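PDB 4IIY: MccF from Escherichia coli, which probably acts as a serine carboxypeptidase of the S66 family and gives its host self-immunity to the peptide-nucleotide antibiotic microcin C7. Local coordinates for residues B[92-95]-B[96-99]; B[129-132]-B[133-136]; B[145-148]-B[149-152]; B[251-255]-B[256-260]. The protein carries 1 engineered substitution. All blocks are in the same frame, centred on the assembly; numbering follows the deposited sequence.

Contact 1. Residues B[92-95]-B[96-99]; sequences GTIK and ERAQ
Gly92 opens the start of helix 94-105, where Thr93 and Glu96 form a capping box, by giving its carbonyl to a side chain of the next turn: Arg97 NE lies 2.9 Å from Gly92 O. This bond is bent, and the N-H approaches well out of the carbonyl plane. Thr93, the N-cap, follows. Its OG1 accepts from Glu96 N at 3.0 Å; with chi1 at 66° the hydroxyl oxygen sits between the backbone N and the carbonyl carbon, facing the first turn of the helix. Glu96 answers with an extended side chain, whose OE1 takes the Thr93 N-H at 2.9 Å on the lone pair turned away from the other carboxylate oxygen. Thr93 O in turn receives Arg97 N at 3.0 Å, and the bend of the arginine at chi3 (-77°) brings its NE back to Gly92 O and, weakly, to Thr93 O. Ile94 comes next: its CG1 lies 3.4 Å from Arg97 NH2, oblique to the guanidinium plane. The guanidinium has further partners: NH1 is bonded to Ser51 O and Asn121 O, and NH2 makes a salt bridge to Glu280 of the second subunit. Lys95 also reaches that subunit, its extended chain carrying NZ to a salt bridge with Asp324 there. On the helix itself, Lys95 O accepts from Gln99 N at 2.9 Å, while Gln99 CG rests 3.0 Å from the same oxygen.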
loop_
_atom_site.group_PDB
_atom_site.type_symbol
_atom_site.label_atom_id
_atom_site.label_comp_id
_atom_site.label_asym_id
_atom_site.label_seq_id
_atom_site.Cartn_x
_atom_site.Cartn_y
_atom_site.Cartn_z
ATOM N N GLY B 92 14.822 -6.204 -14.496
ATOM C CA GLY B 92 15.704 -5.214 -15.091
ATOM C C GLY B 92 15.357 -3.837 -14.570
ATOM O O GLY B 92 14.470 -3.700 -13.710
ATOM N N THR B 93 16.041 -2.814 -15.071
ATOM C CA THR B 93 15.761 -1.452 -14.634
ATOM C C THR B 93 14.350 -1.047 -15.058
ATOM O O THR B 93 13.727 -1.691 -15.893
ATOM C CB THR B 93 16.751 -0.442 -15.234
ATOM O OG1 THR B 93 16.552 -0.398 -16.651
ATOM C CG2 THR B 93 18.200 -0.822 -14.912
ATOM N N ILE B 94 13.849 0.037 -14.481
ATOM C CA ILE B 94 12.562 0.589 -14.889
ATOM C C ILE B 94 12.484 0.763 -16.413
ATOM O O ILE B 94 11.539 0.300 -17.065
ATOM C CB ILE B 94 12.293 1.923 -14.161
ATOM C CG1 ILE B 94 12.181 1.673 -12.659
ATOM C CG2 ILE B 94 11.030 2.583 -14.709
ATOM C CD1 ILE B 94 12.124 2.943 -11.832
ATOM N N LYS B 95 13.494 1.413 -16.981
ATOM C CA LYS B 95 13.494 1.648 -18.421
ATOM C C LYS B 95 13.623 0.379 -19.261
ATOM O O LYS B 95 12.975 0.261 -20.304
ATOM C CB LYS B 95 14.565 2.670 -18.793
ATOM C CG LYS B 95 14.180 4.056 -18.330
ATOM C CD LYS B 95 15.268 5.065 -18.597
ATOM C CE LYS B 95 14.813 6.448 -18.174
ATOM N NZ LYS B 95 15.899 7.453 -18.310
ATOM N N GLU B 96 14.427 -0.573 -18.798
ATOM C CA GLU B 96 14.541 -1.856 -19.495
ATOM C C GLU B 96 13.184 -2.556 -19.562
ATOM O O GLU B 96 12.801 -3.119 -20.594
ATOM C CB GLU B 96 15.560 -2.770 -18.807
ATOM C CG GLU B 96 17.018 -2.416 -19.079
ATOM C CD GLU B 96 17.992 -3.339 -18.353
ATOM O OE1 GLU B 96 17.768 -3.682 -17.173
ATOM O OE2 GLU B 96 18.999 -3.747 -18.971
ATOM N N ARG B 97 12.449 -2.531 -18.452
ATOM C CA ARG B 97 11.155 -3.200 -18.397
ATOM C C ARG B 97 10.130 -2.506 -19.290
ATOM O O ARG B 97 9.335 -3.163 -19.972
ATOM C CB ARG B 97 10.679 -3.330 -16.950
ATOM C CG ARG B 97 11.467 -4.381 -16.169
ATOM C CD ARG B 97 11.041 -4.437 -14.715
ATOM N NE ARG B 97 11.602 -3.332 -13.943
ATOM C CZ ARG B 97 10.948 -2.647 -13.009
ATOM N NH1 ARG B 97 9.676 -2.919 -12.724
ATOM N NH2 ARG B 97 11.575 -1.677 -12.361
ATOM N N ALA B 98 10.150 -1.178 -19.315
ATOM C CA ALA B 98 9.251 -0.462 -20.217
ATOM C C ALA B 98 9.571 -0.789 -21.674
ATOM O O ALA B 98 8.672 -1.002 -22.480
ATOM C CB ALA B 98 9.319 1.036 -19.971
ATOM N N GLN B 99 10.861 -0.846 -21.991
ATOM C CA GLN B 99 11.293 -1.195 -23.346
ATOM C C GLN B 99 10.827 -2.597 -23.733
ATOM O O GLN B 99 10.388 -2.826 -24.863
ATOM C CB GLN B 99 12.821 -1.144 -23.443
ATOM C CG GLN B 99 13.453 0.231 -23.268
ATOM C CD GLN B 99 14.945 0.165 -22.935
ATOM O OE1 GLN B 99 15.600 -0.867 -23.120
ATOM N NE2 GLN B 99 15.485 1.272 -22.436
#

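Contact 2. Residues B[129-132]-B[133-136]; sequences LDYD and AIIA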
loop_
_atom_site.group_PDB
_atom_site.type_symbol
_atom_site.label_atom_id
_atom_site.label_comp_id
_atom_site.label_asym_id
_atom_site.label_seq_id
_atom_site.Cartn_x
_atom_site.Cartn_y
_atom_site.Cartn_z
ATOM N N LEU B 129 5.748 3.939 -21.056
ATOM C CA LEU B 129 5.069 3.112 -22.053
ATOM C C LEU B 129 4.696 3.941 -23.267
ATOM O O LEU B 129 4.396 5.133 -23.154
ATOM C CB LEU B 129 3.813 2.448 -21.489
ATOM C CG LEU B 129 4.014 1.511 -20.306
ATOM C CD1 LEU B 129 2.693 0.819 -19.994
ATOM C CD2 LEU B 129 5.097 0.488 -20.617
ATOM N N ASP B 130 4.687 3.301 -24.429
ATOM C CA ASP B 130 4.384 4.010 -25.667
ATOM C C ASP B 130 2.883 3.970 -25.918
ATOM O O ASP B 130 2.384 3.121 -26.662
ATOM C CB ASP B 130 5.159 3.389 -26.830
ATOM C CG ASP B 130 5.157 4.263 -28.071
ATOM O OD1 ASP B 130 4.243 5.103 -28.212
ATOM O OD2 ASP B 130 6.073 4.087 -28.909
ATOM N N TYR B 131 2.161 4.885 -25.273
ATOM C CA TYR B 131 0.702 4.888 -25.348
ATOM C C TYR B 131 0.206 5.122 -26.771
ATOM O O TYR B 131 -0.782 4.531 -27.184
ATOM C CB TYR B 131 0.096 5.895 -24.360
ATOM C CG TYR B 131 0.450 5.504 -22.950
ATOM C CD1 TYR B 131 -0.123 4.386 -22.370
ATOM C CD2 TYR B 131 1.398 6.201 -22.227
ATOM C CE1 TYR B 131 0.217 3.983 -21.094
ATOM C CE2 TYR B 131 1.751 5.804 -20.946
ATOM C CZ TYR B 131 1.158 4.692 -20.383
ATOM O OH TYR B 131 1.498 4.272 -19.113
ATOM N N ASP B 132 0.898 5.974 -27.522
ATOM C CA ASP B 132 0.498 6.215 -28.903
ATOM C C ASP B 132 0.578 4.932 -29.723
ATOM O O ASP B 132 -0.294 4.661 -30.547
ATOM C CB ASP B 132 1.363 7.305 -29.539
ATOM C CG ASP B 132 1.052 8.687 -29.003
ATOM O OD1 ASP B 132 -0.062 8.890 -28.477
ATOM O OD2 ASP B 132 1.924 9.576 -29.124
ATOM N N ALA B 133 1.611 4.128 -29.492
ATOM C CA ALA B 133 1.767 2.874 -30.225
ATOM C C ALA B 133 0.695 1.867 -29.808
ATOM O O ALA B 133 0.217 1.087 -30.631
ATOM C CB ALA B 133 3.157 2.297 -30.025
ATOM N N ILE B 134 0.314 1.884 -28.533
ATOM C CA ILE B 134 -0.755 1.016 -28.043
ATOM C C ILE B 134 -2.069 1.369 -28.729
ATOM O O ILE B 134 -2.830 0.489 -29.135
ATOM C CB ILE B 134 -0.898 1.122 -26.516
ATOM C CG1 ILE B 134 0.345 0.531 -25.849
ATOM C CG2 ILE B 134 -2.155 0.405 -26.035
ATOM C CD1 ILE B 134 0.439 0.797 -24.357
ATOM N N ILE B 135 -2.330 2.661 -28.881
ATOM C CA ILE B 135 -3.534 3.104 -29.566
ATOM C C ILE B 135 -3.512 2.719 -31.044
ATOM O O ILE B 135 -4.525 2.280 -31.591
ATOM C CB ILE B 135 -3.721 4.620 -29.409
ATOM C CG1 ILE B 135 -4.055 4.948 -27.951
ATOM C CG2 ILE B 135 -4.810 5.137 -30.346
ATOM C CD1 ILE B 135 -3.882 6.405 -27.593
ATOM N N ALA B 136 -2.351 2.859 -31.675
ATOM C CA ALA B 136 -2.216 2.567 -33.102
ATOM C C ALA B 136 -2.294 1.070 -33.393
ATOM O O ALA B 136 -2.711 0.659 -34.479
ATOM C CB ALA B 136 -0.902 3.136 -33.639
#
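Tyr131 and Ile134, one turn apart on the short helix 131-136, lie side by side and point the same way, Tyr131 CD1 meeting Ile134 CD1 at 4.1 Å. The methyl group approaches the ring obliquely. One face of the phenol takes Leu129 CB, 3.6 Å above the plane and shifted toward the rim, and the hydroxyl at the far end is bonded to Leu126 O, so the ring is held on one face and at its hydroxyl.

Asp130 is turned quite differently. Its CG is anti to the backbone N (chi1 -166°), which folds the carboxylate back over the helix start as an N-cap. Asp130 OD1 accepts from Ala133 N at 3.1 Å, but the N-H comes from above the carboxylate plane, 62° out of it. The same fold lays the carboxylate against a methyl group, with Asp130 CG 3.4 Å from Ala133 CB. Asp130 O then takes Ile134 N at 3.1 Å, in the carbonyl plane, starting the regular helical bonding. Just before the helix, Asp130 is the centre of an inverse gamma turn.

The helix belongs to the beta-alpha-beta unit between strands 110-115 and 140-143, with helix 94-105 beside it. The second carboxylate oxygen, OD2, is bonded to Tyr106 OH. With two donors and the positive end of the helix dipole close by, the Asp130 carboxylate is probably stabilised in its ionised form.

Contact 3. Residues B[145-148]-B[149-152]; sequences ADTT and ALLA. Engineered in segment 145-148: Ala145 (natural residue Ser). With 1EI (5'-O-(L-alpha-glutamylsulfamoyl)inosine), chain K.
Ala149 N reaches the flat peptide group of Asp146 from above, 40° out of the carbonyl plane, at 3.1 Å from Asp146 O, whereas Leu151 N meets Thr147 O in the plane of its carbonyl at 3.0 Å. Thr148 turns back to the start of the segment: its OG1 donates to Ala145 O at 2.7 Å, again in the carbonyl plane, and Thr148 N shares that acceptor. Two donors from one residue thus pin the Ala145 carbonyl, while Thr148 OG1 also takes Asn245 N. At the side, Thr147 CG2 leans across Leu150 CD1 at 4.1 Å, with Phe49 packing on both.

With CG trans to N (chi1 -180°), the Asp146 carboxylate extends to Ser122 N, which bonds its OD2. The backbone N-H of Asp146 is given to the bound glutamylsulfamoyl inosine, whose acyl oxygen O lies 3.0 Å from Asp146 N. The engineered Ala145, serine in the natural protein, has its CB 3.2 Å from that same ligand oxygen and touches His338, a predicted member of the charge relay.

Between strand 140-143 and helix 148-158, Ala145 has a positive phi of 64°. The strand-turn-helix setting and this phi fit the nucleophile elbow of serine hydrolases; the natural serine here is the predicted nucleophile, and the Asp146 N-H on the acyl oxygen is consistent with an oxyanion hole.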
loop_
_atom_site.group_PDB
_atom_site.type_symbol
_atom_site.label_atom_id
_atom_site.label_comp_id
_atom_site.label_asym_id
_atom_site.label_seq_id
_atom_site.Cartn_x
_atom_site.Cartn_y
_atom_site.Cartn_z
ATOM N N ALA B 145 -2.692 -9.354 -10.604
ATOM C CA ALA B 145 -1.827 -9.097 -9.461
ATOM C C ALA B 145 -1.112 -7.762 -9.662
ATOM O O ALA B 145 -1.759 -6.770 -9.994
ATOM C CB ALA B 145 -0.852 -10.244 -9.256
ATOM N N ASP B 146 0.199 -7.704 -9.461
ATOM C CA ASP B 146 0.915 -6.440 -9.659
ATOM C C ASP B 146 0.693 -5.818 -11.034
ATOM O O ASP B 146 0.775 -4.586 -11.205
ATOM C CB ASP B 146 2.417 -6.634 -9.448
ATOM C CG ASP B 146 3.180 -5.349 -9.634
ATOM O OD1 ASP B 146 3.062 -4.472 -8.761
ATOM O OD2 ASP B 146 3.863 -5.203 -10.672
ATOM N N THR B 147 0.449 -6.659 -12.031
ATOM C CA THR B 147 0.267 -6.159 -13.390
ATOM C C THR B 147 -0.989 -5.290 -13.542
ATOM O O THR B 147 -1.153 -4.590 -14.545
ATOM C CB THR B 147 0.288 -7.323 -14.386
ATOM O OG1 THR B 147 1.307 -8.246 -13.981
ATOM C CG2 THR B 147 0.605 -6.825 -15.789
ATOM N N THR B 148 -1.860 -5.312 -12.535
ATOM C CA THR B 148 -2.942 -4.343 -12.437
ATOM C C THR B 148 -2.490 -2.918 -12.748
ATOM O O THR B 148 -3.217 -2.152 -13.375
ATOM C CB THR B 148 -3.531 -4.351 -11.009
ATOM O OG1 THR B 148 -4.125 -5.623 -10.730
ATOM C CG2 THR B 148 -4.592 -3.267 -10.827
ATOM N N ALA B 149 -1.302 -2.537 -12.292
ATOM C CA ALA B 149 -0.855 -1.166 -12.537
ATOM C C ALA B 149 -0.828 -0.855 -14.037
ATOM O O ALA B 149 -1.214 0.241 -14.461
ATOM C CB ALA B 149 0.506 -0.916 -11.904
ATOM N N LEU B 150 -0.378 -1.816 -14.837
ATOM C CA LEU B 150 -0.354 -1.665 -16.292
ATOM C C LEU B 150 -1.737 -1.772 -16.918
ATOM O O LEU B 150 -2.079 -0.996 -17.808
ATOM C CB LEU B 150 0.559 -2.699 -16.944
ATOM C CG LEU B 150 1.989 -2.762 -16.432
ATOM C CD1 LEU B 150 2.792 -3.686 -17.328
ATOM C CD2 LEU B 150 2.626 -1.369 -16.380
ATOM N N LEU B 151 -2.543 -2.731 -16.472
ATOM C CA LEU B 151 -3.876 -2.909 -17.043
ATOM C C LEU B 151 -4.713 -1.659 -16.826
ATOM O O LEU B 151 -5.365 -1.160 -17.755
ATOM C CB LEU B 151 -4.577 -4.108 -16.408
ATOM C CG LEU B 151 -3.883 -5.465 -16.560
ATOM C CD1 LEU B 151 -4.585 -6.516 -15.721
ATOM C CD2 LEU B 151 -3.816 -5.909 -18.021
ATOM N N ALA B 152 -4.700 -1.159 -15.594
ATOM C CA ALA B 152 -5.471 0.029 -15.251
ATOM C C ALA B 152 -4.866 1.286 -15.883
ATOM O O ALA B 152 -5.592 2.146 -16.393
ATOM C CB ALA B 152 -5.571 0.175 -13.741
HETATM O O6 1EI K . 7.436 -19.912 -4.216
HETATM C C6 1EI K . 6.201 -19.914 -4.412
HETATM N N1 1EI K . 5.418 -20.908 -3.944
HETATM C C2 1EI K . 4.090 -20.927 -4.150
HETATM N N3 1EI K . 3.439 -19.972 -4.835
HETATM C C5 1EI K . 5.560 -18.826 -5.173
HETATM C C4 1EI K . 4.115 -18.925 -5.354
HETATM N N7 1EI K . 5.954 -17.698 -5.797
HETATM C C8 1EI K . 4.852 -17.118 -6.331
HETATM N N9 1EI K . 3.764 -17.856 -6.059
HETATM C "C1'" 1EI K . 2.380 -17.551 -6.459
HETATM O "O4'" 1EI K . 2.326 -16.851 -7.694
HETATM C "C2'" 1EI K . 1.779 -16.618 -5.428
HETATM O "O2'" 1EI K . 1.128 -17.374 -4.407
HETATM C "C3'" 1EI K . 0.800 -15.796 -6.236
HETATM O "O3'" 1EI K . -0.523 -16.277 -6.014
HETATM C "C4'" 1EI K . 1.158 -16.034 -7.692
HETATM C "C5'" 1EI K . 1.406 -14.729 -8.438
HETATM O "O5'" 1EI K . 2.521 -14.027 -7.881
HETATM S SBF 1EI K . 2.698 -12.543 -8.228
HETATM O OAE 1EI K . 4.112 -12.235 -8.226
HETATM O OAF 1EI K . 2.103 -12.358 -9.525
HETATM N NAQ 1EI K . 1.917 -11.750 -7.153
HETATM C C 1EI K . 1.685 -10.420 -7.138
HETATM O O 1EI K . 2.032 -9.593 -7.974
HETATM C CA 1EI K . 0.875 -9.908 -5.982
HETATM N N 1EI K . 0.608 -10.970 -5.028
HETATM C CB 1EI K . 1.594 -8.734 -5.327
HETATM C CG 1EI K . 0.604 -7.671 -4.862
HETATM C CD 1EI K . -0.016 -8.064 -3.540
HETATM O OE1 1EI K . 0.037 -9.258 -3.178
HETATM O OE2 1EI K . -0.556 -7.174 -2.861
#

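Contact 4. Residues B[251-255]-B[256-260]; sequences GIWGS and EWMPE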
loop_
_atom_site.group_PDB
_atom_site.type_symbol
_atom_site.label_atom_id
_atom_site.label_comp_id
_atom_site.label_asym_id
_atom_site.label_seq_id
_atom_site.Cartn_x
_atom_site.Cartn_y
_atom_site.Cartn_z
ATOM N N GLY B 251 -0.471 1.839 -5.673
ATOM C CA GLY B 251 0.727 2.351 -6.321
ATOM C C GLY B 251 0.473 3.310 -7.472
ATOM O O GLY B 251 1.416 3.949 -7.943
ATOM N N ILE B 252 -0.778 3.413 -7.928
ATOM C CA ILE B 252 -1.149 4.356 -8.985
ATOM C C ILE B 252 -2.210 5.352 -8.519
ATOM O O ILE B 252 -2.567 6.282 -9.255
ATOM C CB ILE B 252 -1.636 3.641 -10.270
ATOM C CG1 ILE B 252 -2.952 2.874 -10.043
ATOM C CG2 ILE B 252 -0.545 2.727 -10.807
ATOM C CD1 ILE B 252 -3.544 2.283 -11.322
ATOM N N TRP B 253 -2.715 5.159 -7.299
ATOM C CA TRP B 253 -3.831 5.941 -6.788
ATOM C C TRP B 253 -3.498 7.435 -6.809
ATOM O O TRP B 253 -2.382 7.834 -6.485
ATOM C CB TRP B 253 -4.185 5.483 -5.363
ATOM C CG TRP B 253 -5.585 5.771 -4.968
ATOM C CD1 TRP B 253 -6.044 6.889 -4.338
ATOM C CD2 TRP B 253 -6.723 4.936 -5.192
ATOM N NE1 TRP B 253 -7.398 6.792 -4.139
ATOM C CE2 TRP B 253 -7.841 5.605 -4.662
ATOM C CE3 TRP B 253 -6.902 3.673 -5.769
ATOM C CZ2 TRP B 253 -9.126 5.062 -4.706
ATOM C CZ3 TRP B 253 -8.180 3.136 -5.811
ATOM C CH2 TRP B 253 -9.275 3.831 -5.284
ATOM N N GLY B 254 -4.471 8.249 -7.198
ATOM C CA GLY B 254 -4.300 9.695 -7.204
ATOM C C GLY B 254 -3.678 10.245 -8.475
ATOM O O GLY B 254 -3.743 11.455 -8.734
ATOM N N SER B 255 -3.065 9.370 -9.268
ATOM C CA SER B 255 -2.362 9.783 -10.483
ATOM C C SER B 255 -3.255 9.728 -11.716
ATOM O O SER B 255 -4.367 9.193 -11.675
ATOM C CB SER B 255 -1.127 8.905 -10.724
ATOM O OG SER B 255 -1.473 7.671 -11.347
ATOM N N GLU B 256 -2.738 10.263 -12.817
ATOM C CA GLU B 256 -3.429 10.242 -14.099
ATOM C C GLU B 256 -3.584 8.821 -14.639
ATOM O O GLU B 256 -4.340 8.594 -15.585
ATOM C CB GLU B 256 -2.693 11.130 -15.114
ATOM C CG GLU B 256 -1.322 10.612 -15.534
ATOM C CD GLU B 256 -0.420 11.714 -16.085
ATOM O OE1 GLU B 256 -0.226 11.769 -17.316
ATOM O OE2 GLU B 256 0.094 12.522 -15.285
ATOM N N TRP B 257 -2.892 7.861 -14.026
ATOM C CA TRP B 257 -2.984 6.460 -14.449
ATOM C C TRP B 257 -4.046 5.655 -13.698
ATOM O O TRP B 257 -4.314 4.509 -14.049
ATOM C CB TRP B 257 -1.617 5.762 -14.360
ATOM C CG TRP B 257 -0.666 6.244 -15.404
ATOM C CD1 TRP B 257 -0.552 5.781 -16.683
ATOM C CD2 TRP B 257 0.314 7.282 -15.264
ATOM N NE1 TRP B 257 0.434 6.470 -17.349
ATOM C CE2 TRP B 257 0.979 7.401 -16.502
ATOM C CE3 TRP B 257 0.689 8.123 -14.213
ATOM C CZ2 TRP B 257 2.003 8.327 -16.718
ATOM C CZ3 TRP B 257 1.697 9.045 -14.426
ATOM C CH2 TRP B 257 2.344 9.142 -15.670
ATOM N N MET B 258 -4.649 6.241 -12.669
ATOM C CA MET B 258 -5.754 5.582 -11.984
ATOM C C MET B 258 -7.068 5.953 -12.668
ATOM O O MET B 258 -7.461 7.122 -12.661
ATOM C CB MET B 258 -5.802 5.981 -10.508
ATOM C CG MET B 258 -7.000 5.401 -9.781
ATOM S SD MET B 258 -6.927 3.596 -9.657
ATOM C CE MET B 258 -8.662 3.257 -9.307
ATOM N N PRO B 259 -7.756 4.969 -13.264
ATOM C CA PRO B 259 -9.042 5.299 -13.893
ATOM C C PRO B 259 -10.015 5.891 -12.881
ATOM O O PRO B 259 -10.128 5.398 -11.765
ATOM C CB PRO B 259 -9.572 3.946 -14.381
ATOM C CG PRO B 259 -8.411 3.010 -14.341
ATOM C CD PRO B 259 -7.441 3.531 -13.331
ATOM N N GLU B 260 -10.715 6.947 -13.276
ATOM C CA GLU B 260 -11.731 7.547 -12.422
ATOM C C GLU B 260 -12.875 6.557 -12.218
ATOM O O GLU B 260 -13.405 6.014 -13.189
ATOM C CB GLU B 260 -12.285 8.836 -13.041
ATOM C CG GLU B 260 -13.344 9.512 -12.172
ATOM C CD GLU B 260 -14.097 10.623 -12.883
ATOM O OE1 GLU B 260 -14.206 10.578 -14.125
ATOM O OE2 GLU B 260 -14.591 11.538 -12.191
#
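Met258 and Trp253 make the close-packed part of this loop, side by side and pointing the same way, with Met258 CE 3.5 Å from Trp253 CZ3. The sulfur sits obliquely to the indole, 4.6 Å from Met258 SD to the centroid of the Trp253 six-membered ring, a Met-aromatic contact. A bend at chi2 (66°) turns the thioether toward the ring. Ile252 crosses the methionine at about a right angle, its CD1 4.0 Å from Met258 SD, and packs beyond it on Ala149 and Ala152 of helix 148-158.

Ser255 joins two beta turns, type II from Ile252 and type I on to Met258. Its OG donates to Ile252 O at 2.7 Å and accepts from Trp257 N at 3.0 Å; the same oxygen lies at the edge of the Trp257 indole, near its plane. Ser255 O also takes Met258 N at 3.1 Å.

The looser side begins at Gly254, exposed at the outer corner of the first turn. Glu256 turns away from segment 251-255, yet its CG lies over one face of the Trp257 ring, 3.4 Å above the plane. Lys157 makes a cation-pi contact with Trp257. Sulfur, indole and aliphatic groups thus make the apolar side, one hydroxyl ties both turns together as donor and acceptor, and the Glu256 carboxylate is matched by salt bridges to one lysine of its own chain, Lys157, and one arginine of the second subunit, Arg290.

In the fold
Contact 3 is the buried one, at the ligand and close to the centre of the chain; contact 2 lies at the surface, and contacts 1 and 4 are partly buried where both meet the second subunit. Contacts 1 and 2 each start a helix with a side-chain cap; in contact 3 backbone N-H groups and the Thr148 hydroxyl tie the loop before the helix, and contact 4 has no helix. Leu129 links contacts 1, 2 and 3 through apolar packing on Ala98 and Leu150. Tyr131 OH of contact 2 lies 3.0 Å from Trp257 NE1 of contact 4, whose Ile252 and Pro259 rest on Ala152. Salt bridges across the dimer belong to contacts 1 and 4.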